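Local coordinates for protein tartronate semialdehyde reductase (Salmonella typhimurium, PDB 1VPD) that probably reduces tartronate semialdehyde to D-glycerate with NADH or NADPH, the last step of galactarate degradation, at residues L13-K18 / A40-V44. Residues are numbered along the deposited sequence; the frame is centred on the assembly and turned at random. Where two conformers were deposited one is given.
Sequences LGIMGK and AIADV
The side chain of K18 reaches across to V44 and D43 of helix 38-46. Its CB heads for that helix, and CG stands anti to the backbone N (chi1 -176°), which brings it to CG2 of V44 at 3.8 Å, the two side chains passing each other in opposite senses. CD then comes level with the carboxylate of D43, 4.1 Å from its CG, and CE lies nearer still to OD1. A bend at chi3 (88°) turns the ammonium group onto D43, where NZ meets OD1 at 3.1 Å in a salt bridge. The approach is from above the carboxylate plane, 61° out of it, and the two side chains cross at about a right angle. OD2 of D43 is paired with K22, one helical turn beyond K18, so a single aspartate takes a lysine on each oxygen. Lysine suits this partly exposed place because its CG can pack on V44 while the ammonium group reaches the carboxylate.

Residues 13-18 run through what is probably the GxGxxG turn (G12, G14, G17) of the Rossmann fold, predicted to bind NAD(+), into helix 17-26. L13 is buried and points toward helix 38-46: its CB packs on CB of A40 at 4.0 Å, and its CD1 rests against CA of I41 and CG2 of V44, both at 3.9 Å. The small methyl of A40 lets the helix backbone approach the turn, with the CA atoms of L13 and A40 6.1 Å apart, while branched V44 touches L13 and K18 through CG2 and also packs on V33 of strand 30-34.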
ATOM      1  N   LEU A  13      10.496   0.504   6.209  1.00 16.03           N
ATOM      2  CA  LEU A  13      11.324  -0.087   5.168  1.00 16.67           C
ATOM      3  C   LEU A  13      10.887  -1.532   4.925  1.00 17.01           C
ATOM      4  O   LEU A  13      11.701  -2.472   4.869  1.00 17.33           O
ATOM      5  CB  LEU A  13      12.803  -0.022   5.583  1.00 16.79           C
ATOM      6  CG  LEU A  13      13.320   1.380   5.884  1.00 17.78           C
ATOM      7  CD1 LEU A  13      14.765   1.304   6.358  1.00 18.05           C
ATOM      8  CD2 LEU A  13      13.183   2.305   4.673  1.00 17.51           C
ATOM      9  N   GLY A  14       9.577  -1.713   4.784  1.00 16.48           N
ATOM     10  CA  GLY A  14       9.017  -3.037   4.552  1.00 16.64           C
ATOM     11  C   GLY A  14       9.002  -3.412   3.071  1.00 16.28           C
ATOM     12  O   GLY A  14       9.780  -2.902   2.258  1.00 16.06           O
ATOM     13  N   ILE A  15       8.074  -4.293   2.698  1.00 16.31           N
ATOM     14  CA  ILE A  15       8.017  -4.815   1.332  1.00 15.94           C
ATOM     15  C   ILE A  15       7.887  -3.710   0.297  1.00 15.62           C
ATOM     16  O   ILE A  15       8.508  -3.776  -0.761  1.00 15.25           O
ATOM     17  CB  ILE A  15       6.855  -5.867   1.218  1.00 16.77           C
ATOM     18  CG1 ILE A  15       7.266  -7.154   1.962  1.00 18.22           C
ATOM     19  CG2 ILE A  15       6.571  -6.177  -0.242  1.00 17.11           C
ATOM     20  CD1 ILE A  15       6.200  -8.239   2.083  1.00 19.29           C
HETATM   21  N   MSE A  16       7.068  -2.695   0.597  1.00 15.03           N
HETATM   22  CA  MSE A  16       6.929  -1.547  -0.282  1.00 16.00           C
HETATM   23  C   MSE A  16       7.986  -0.473   0.036  1.00 15.60           C
HETATM   24  O   MSE A  16       8.640   0.057  -0.863  1.00 15.48           O
HETATM   25  CB  MSE A  16       5.510  -0.974  -0.148  0.54 16.43           C
HETATM   26  CG  MSE A  16       4.394  -2.027  -0.372  0.54 17.87           C
HETATM   27 SE   MSE A  16       4.358  -2.697  -2.215  0.48 23.36          SE
HETATM   28  CE  MSE A  16       3.946  -0.967  -3.034  0.54 24.07           C
ATOM     29  N   GLY A  17       8.140  -0.153   1.318  1.00 15.49           N
ATOM     30  CA  GLY A  17       8.989   0.960   1.733  1.00 15.74           C
ATOM     31  C   GLY A  17      10.456   0.811   1.347  1.00 16.12           C
ATOM     32  O   GLY A  17      11.101   1.767   0.928  1.00 15.81           O
ATOM     33  N   LYS A  18      10.986  -0.382   1.525  1.00 16.52           N
ATOM     34  CA  LYS A  18      12.409  -0.599   1.226  1.00 17.00           C
ATOM     35  C   LYS A  18      12.761  -0.269  -0.230  1.00 16.86           C
ATOM     36  O   LYS A  18      13.624   0.581  -0.468  1.00 16.98           O
ATOM     37  CB  LYS A  18      12.856  -2.001   1.623  1.00 17.50           C
ATOM     38  CG  LYS A  18      14.351  -2.227   1.418  1.00 21.06           C
ATOM     39  CD  LYS A  18      14.823  -3.408   2.214  1.00 24.89           C
ATOM     40  CE  LYS A  18      14.669  -4.672   1.461  1.00 28.27           C
ATOM     41  NZ  LYS A  18      15.451  -5.755   2.140  1.00 30.42           N
ATOM     42  N   ALA A  40      16.595  -4.319   8.029  1.00 21.76           N
ATOM     43  CA  ALA A  40      16.044  -3.467   6.964  1.00 20.81           C
ATOM     44  C   ALA A  40      16.785  -2.118   6.904  1.00 20.03           C
ATOM     45  O   ALA A  40      17.176  -1.667   5.832  1.00 18.90           O
ATOM     46  CB  ALA A  40      14.521  -3.262   7.154  1.00 21.15           C
ATOM     47  N   ILE A  41      17.012  -1.486   8.061  1.00 19.94           N
ATOM     48  CA  ILE A  41      17.856  -0.285   8.084  1.00 20.21           C
ATOM     49  C   ILE A  41      19.239  -0.564   7.479  1.00 19.91           C
ATOM     50  O   ILE A  41      19.707   0.181   6.634  1.00 19.27           O
ATOM     51  CB  ILE A  41      18.030   0.289   9.507  1.00 20.26           C
ATOM     52  CG1 ILE A  41      16.684   0.645  10.145  1.00 20.83           C
ATOM     53  CG2 ILE A  41      18.962   1.516   9.449  1.00 20.23           C
ATOM     54  CD1 ILE A  41      16.793   1.094  11.600  1.00 21.56           C
ATOM     55  N   ALA A  42      19.874  -1.661   7.885  1.00 20.69           N
ATOM     56  CA  ALA A  42      21.233  -1.961   7.404  1.00 21.31           C
ATOM     57  C   ALA A  42      21.300  -2.080   5.890  1.00 21.93           C
ATOM     58  O   ALA A  42      22.224  -1.592   5.256  1.00 21.94           O
ATOM     59  CB  ALA A  42      21.765  -3.203   8.052  1.00 21.61           C
ATOM     60  N   ASP A  43      20.281  -2.703   5.302  1.00 22.91           N
ATOM     61  CA  ASP A  43      20.201  -2.861   3.856  1.00 23.37           C
ATOM     62  C   ASP A  43      20.130  -1.505   3.155  1.00 22.25           C
ATOM     63  O   ASP A  43      20.786  -1.267   2.151  1.00 22.49           O
ATOM     64  CB  ASP A  43      18.953  -3.694   3.539  0.52 24.10           C
ATOM     65  CG  ASP A  43      18.833  -4.049   2.083  0.52 26.94           C
ATOM     66  OD1 ASP A  43      18.442  -5.202   1.805  0.52 30.04           O
ATOM     67  OD2 ASP A  43      19.082  -3.257   1.149  0.52 29.59           O
ATOM     68  N   VAL A  44      19.308  -0.600   3.677  1.00 21.14           N
ATOM     69  CA  VAL A  44      19.118   0.680   3.049  1.00 20.64           C
ATOM     70  C   VAL A  44      20.326   1.611   3.298  1.00 21.29           C
ATOM     71  O   VAL A  44      20.684   2.381   2.428  1.00 20.84           O
ATOM     72  CB  VAL A  44      17.747   1.310   3.455  1.00 19.78           C
ATOM     73  CG1 VAL A  44      17.571   2.656   2.837  1.00 20.82           C
ATOM     74  CG2 VAL A  44      16.593   0.383   3.006  1.00 19.47           C
TER